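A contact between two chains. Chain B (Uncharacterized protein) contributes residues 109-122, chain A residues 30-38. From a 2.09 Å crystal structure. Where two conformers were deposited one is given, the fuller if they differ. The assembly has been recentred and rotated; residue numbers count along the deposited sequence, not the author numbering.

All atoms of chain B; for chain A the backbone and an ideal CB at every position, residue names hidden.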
# COMPACT_ATOMS: atom_id res chain seq x y z
N GLN B 109 -6.03 -11.61 16.60
CA GLN B 109 -4.78 -11.28 17.25
C GLN B 109 -3.66 -11.21 16.20
O GLN B 109 -2.90 -10.25 16.19
CB GLN B 109 -4.43 -12.24 18.40
CG GLN B 109 -3.11 -11.87 19.11
CD GLN B 109 -2.86 -12.62 20.42
OE1 GLN B 109 -3.03 -13.84 20.51
NE2 GLN B 109 -2.43 -11.89 21.44
N ARG B 110 -3.56 -12.20 15.31
CA ARG B 110 -2.54 -12.16 14.26
C ARG B 110 -2.64 -10.88 13.46
O ARG B 110 -1.62 -10.26 13.15
CB ARG B 110 -2.64 -13.33 13.30
CG ARG B 110 -1.92 -14.61 13.73
CD ARG B 110 -2.53 -15.81 12.98
NE ARG B 110 -2.85 -15.47 11.58
CZ ARG B 110 -3.79 -16.05 10.83
NH1 ARG B 110 -4.53 -17.05 11.32
NH2 ARG B 110 -3.97 -15.65 9.57
N ASN B 111 -3.86 -10.47 13.12
CA ASN B 111 -4.03 -9.27 12.31
C ASN B 111 -3.67 -8.02 13.10
O ASN B 111 -3.09 -7.10 12.53
CB ASN B 111 -5.43 -9.17 11.72
CG ASN B 111 -5.63 -10.12 10.56
OD1 ASN B 111 -4.68 -10.81 10.16
ND2 ASN B 111 -6.86 -10.21 10.06
N GLY B 112 -3.96 -8.00 14.39
CA GLY B 112 -3.45 -6.93 15.22
C GLY B 112 -1.93 -6.85 15.18
O GLY B 112 -1.38 -5.79 15.21
N THR B 113 -1.25 -7.98 15.14
CA THR B 113 0.19 -7.96 15.08
C THR B 113 0.66 -7.41 13.72
O THR B 113 1.59 -6.61 13.67
CB THR B 113 0.75 -9.36 15.38
OG1 THR B 113 0.34 -9.74 16.70
CG2 THR B 113 2.25 -9.41 15.28
N LEU B 114 -0.00 -7.81 12.63
CA LEU B 114 0.39 -7.35 11.27
C LEU B 114 0.21 -5.86 11.15
O LEU B 114 1.03 -5.16 10.53
CB LEU B 114 -0.42 -8.04 10.16
CG LEU B 114 -0.10 -9.51 9.91
CD1 LEU B 114 -1.08 -10.15 8.93
CD2 LEU B 114 1.35 -9.66 9.42
N ILE B 115 -0.86 -5.35 11.76
CA ILE B 115 -1.05 -3.89 11.82
C ILE B 115 0.15 -3.23 12.48
O ILE B 115 0.59 -2.15 12.04
CB ILE B 115 -2.37 -3.50 12.55
CG1 ILE B 115 -3.59 -3.88 11.69
CG2 ILE B 115 -2.40 -2.00 12.91
CD1 ILE B 115 -4.91 -4.11 12.54
N ALA B 116 0.69 -3.88 13.52
CA ALA B 116 1.86 -3.35 14.24
C ALA B 116 3.12 -3.42 13.36
O ALA B 116 3.92 -2.48 13.33
CB ALA B 116 2.08 -4.10 15.58
N VAL B 117 3.26 -4.51 12.63
CA VAL B 117 4.34 -4.66 11.67
C VAL B 117 4.29 -3.61 10.58
O VAL B 117 5.31 -3.00 10.27
CB VAL B 117 4.34 -6.06 11.00
CG1 VAL B 117 5.41 -6.13 9.90
CG2 VAL B 117 4.59 -7.14 12.05
N ASN B 118 3.11 -3.38 10.00
CA ASN B 118 3.00 -2.38 8.93
C ASN B 118 3.25 -0.96 9.45
O ASN B 118 3.87 -0.15 8.76
CB ASN B 118 1.65 -2.48 8.22
CG ASN B 118 1.51 -3.75 7.43
OD1 ASN B 118 2.37 -4.62 7.50
ND2 ASN B 118 0.43 -3.86 6.68
N LEU B 119 2.77 -0.69 10.67
CA LEU B 119 3.00 0.59 11.35
C LEU B 119 4.48 0.84 11.68
O LEU B 119 4.94 1.98 11.55
CB LEU B 119 2.17 0.64 12.63
CG LEU B 119 1.94 1.97 13.36
CD1 LEU B 119 1.64 3.12 12.40
CD2 LEU B 119 0.78 1.77 14.40
N ARG B 120 5.18 -0.21 12.09
CA ARG B 120 6.63 -0.17 12.30
C ARG B 120 7.36 0.18 11.01
O ARG B 120 8.14 1.12 10.98
CB ARG B 120 7.14 -1.52 12.83
CG ARG B 120 8.66 -1.61 13.01
CD ARG B 120 9.06 -2.94 13.64
NE ARG B 120 8.46 -3.11 14.97
CZ ARG B 120 7.52 -4.00 15.27
NH1 ARG B 120 7.03 -4.05 16.50
NH2 ARG B 120 7.05 -4.84 14.36
N HIS B 121 7.08 -0.57 9.94
CA HIS B 121 7.66 -0.31 8.62
C HIS B 121 7.35 1.13 8.12
O HIS B 121 8.25 1.80 7.61
CB HIS B 121 7.23 -1.39 7.60
CG HIS B 121 7.62 -1.10 6.17
ND1 HIS B 121 6.71 -0.72 5.21
CD2 HIS B 121 8.83 -1.14 5.55
CE1 HIS B 121 7.33 -0.54 4.05
NE2 HIS B 121 8.62 -0.79 4.23
N THR B 122 6.12 1.60 8.34
CA THR B 122 5.74 2.98 7.94
C THR B 122 6.58 4.03 8.69
O THR B 122 7.16 4.90 8.06
CB THR B 122 4.23 3.23 8.15
OG1 THR B 122 3.47 2.25 7.42
CG2 THR B 122 3.83 4.59 7.68
N UNK A 30 -9.28 -8.73 5.88
CA UNK A 30 -8.32 -7.88 6.59
C UNK A 30 -6.88 -8.36 6.34
O UNK A 30 -6.03 -7.56 5.97
CB UNK A 30 -8.62 -7.87 8.09
N UNK A 31 -6.61 -9.65 6.55
CA UNK A 31 -5.24 -10.18 6.35
C UNK A 31 -4.78 -9.91 4.91
O UNK A 31 -3.64 -9.46 4.68
CB UNK A 31 -5.19 -11.68 6.65
N UNK A 32 -5.66 -10.14 3.94
CA UNK A 32 -5.34 -9.92 2.54
C UNK A 32 -4.94 -8.45 2.33
O UNK A 32 -3.92 -8.19 1.71
CB UNK A 32 -6.53 -10.30 1.65
N UNK A 33 -5.72 -7.52 2.84
CA UNK A 33 -5.38 -6.09 2.72
C UNK A 33 -4.03 -5.75 3.40
O UNK A 33 -3.26 -4.97 2.87
CB UNK A 33 -6.49 -5.24 3.34
N UNK A 34 -3.77 -6.34 4.56
CA UNK A 34 -2.53 -6.06 5.30
C UNK A 34 -1.32 -6.59 4.58
O UNK A 34 -0.23 -6.03 4.72
CB UNK A 34 -2.59 -6.66 6.70
N UNK A 35 -1.51 -7.65 3.80
CA UNK A 35 -0.41 -8.34 3.10
C UNK A 35 -0.29 -7.89 1.64
O UNK A 35 0.59 -8.34 0.92
CB UNK A 35 -0.62 -9.85 3.15
N UNK A 36 -1.17 -6.99 1.21
CA UNK A 36 -1.24 -6.51 -0.17
C UNK A 36 -0.07 -5.57 -0.43
O UNK A 36 -0.03 -4.46 0.09
CB UNK A 36 -2.57 -5.81 -0.44
N UNK A 37 0.91 -6.02 -1.22
CA UNK A 37 2.11 -5.20 -1.47
C UNK A 37 2.18 -4.67 -2.90
O UNK A 37 3.24 -4.22 -3.33
CB UNK A 37 3.37 -6.02 -1.17
N UNK A 38 1.08 -4.69 -3.63
CA UNK A 38 1.06 -4.24 -5.04
C UNK A 38 1.56 -2.81 -5.19
O UNK A 38 2.40 -2.53 -6.04
CB UNK A 38 -0.36 -4.34 -5.61

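The two helices run nearly parallel, at 18° with axes 10.1 Å apart at closest approach, and chain B offers one face of its helix: Asn111(B), Leu114(B), Ile115(B) and Asn118(B).

At position 30 the backbone is helical and CA-to-CB points toward chain B, with the ideal CB 3.5 Å from Asn111(B) ND2. An amide donor so near favours an acceptor: Asp, Glu, Asn or Gln could serve. The residue is Glu30(A), its chi1 and chi2 both t, and the extended chain lets OE1 accept a hydrogen bond from Asn111(B) ND2 at 2.9 Å. Its OE2 lies 3.6 Å from Ile115(B) CD1.

Position 31 points sideways, but its ideal CB is 3.7 Å from Asn111(B) OD1 and 4.9 Å from Leu114(B) CD1. A short donor is wanted, and a methyl would also be welcome; Ser or Thr would fit. Thr31(A) supplies both: OG1 donates to Asn111(B) OD1 at 2.7 Å, while CG2 lies 4.2 Å from Leu114(B) CD1. Asn111(B) thus uses both ends of its amide, giving to one residue and receiving from the next.

Positions 32 and 33 have nothing of this stretch of chain B near their ideal CB atoms, so it sets no preference beyond helix compatibility. They are Glu32(A) and Ala33(A).

Position 34 points toward chain B, its ideal CB 4.3 Å from Leu114(B) CB, above a hollow framed by four side chains. A branched or flexible apolar residue, such as Leu, Ile or Met, could fill it. Leu34(A) does so as a knob in a hole among Asn111(B), Leu114(B), Ile115(B) and Asn118(B), its CD1 3.9 Å from Ile115(B) CG1. The backbone contributes too: Asn118(B) ND2 donates to Leu34(A) O at 3.0 Å. Water 1 donates to Asn118(B) OD1 at 3.0 Å and weakly to the same carbonyl.

Position 35 points sideways, so an apolar side chain extending well past CB, such as Met or Leu, could reach the methyls of Leu114(B). It is Met35(A), modelled as selenomethionine, whose SE packs 4.0 Å from Leu114(B) CD2.

At position 36 phi/psi of -73/108 leaves the helix and chain B is out of reach. Asp36(A) instead forms a salt bridge with position 38.

Position 37 points sideways; a long polar side chain such as Arg, Lys or Gln could approach His121(B). Arg37(A) curls back, chi1 to chi3 all m, bringing NH1 3.6 Å from His121(B) CE1, a contact at the guanidinium edge.

Position 38 is remote; Arg38(A) NH2 meets Asp36(A) OD2 at 2.7 Å.

Chain A (30-38) ETEALMDRR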
# COMPACT_ATOMS: atom_id res chain seq x y z
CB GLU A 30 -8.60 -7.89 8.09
CG GLU A 30 -7.67 -7.04 8.89
CD GLU A 30 -7.98 -7.04 10.36
OE1 GLU A 30 -8.62 -8.01 10.86
OE2 GLU A 30 -7.57 -6.07 11.02
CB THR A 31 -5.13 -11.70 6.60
OG1 THR A 31 -5.50 -12.01 7.94
CG2 THR A 31 -3.67 -12.19 6.36
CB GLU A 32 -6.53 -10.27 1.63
CG GLU A 32 -6.15 -10.48 0.15
CD GLU A 32 -5.99 -9.19 -0.69
OE1 GLU A 32 -6.69 -8.16 -0.44
OE2 GLU A 32 -5.15 -9.23 -1.62
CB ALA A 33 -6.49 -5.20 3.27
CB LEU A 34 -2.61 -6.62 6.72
CG LEU A 34 -3.59 -5.83 7.61
CD1 LEU A 34 -3.98 -6.56 8.92
CD2 LEU A 34 -2.94 -4.50 7.90
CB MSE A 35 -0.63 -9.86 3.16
CG MSE A 35 -0.62 -10.46 4.56
SE MSE A 35 1.09 -10.27 5.46
CE MSE A 35 2.15 -11.44 4.29
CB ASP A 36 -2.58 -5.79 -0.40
CG ASP A 36 -2.76 -5.26 -1.85
OD1 ASP A 36 -1.80 -5.21 -2.67
OD2 ASP A 36 -3.90 -4.84 -2.16
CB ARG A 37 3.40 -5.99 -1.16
CG ARG A 37 3.44 -6.78 0.13
CD ARG A 37 3.41 -5.90 1.37
NE ARG A 37 4.56 -5.01 1.46
CZ ARG A 37 4.56 -3.83 2.09
NH1 ARG A 37 5.67 -3.09 2.10
NH2 ARG A 37 3.47 -3.37 2.69
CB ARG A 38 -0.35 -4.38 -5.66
CG ARG A 38 -0.76 -5.83 -5.83
CD ARG A 38 -2.22 -5.98 -6.22
NE ARG A 38 -3.09 -5.30 -5.27
CZ ARG A 38 -4.37 -5.04 -5.48
NH1 ARG A 38 -4.95 -5.44 -6.59
NH2 ARG A 38 -5.08 -4.40 -4.57
O HOH W 1 2.88 -6.83 5.49
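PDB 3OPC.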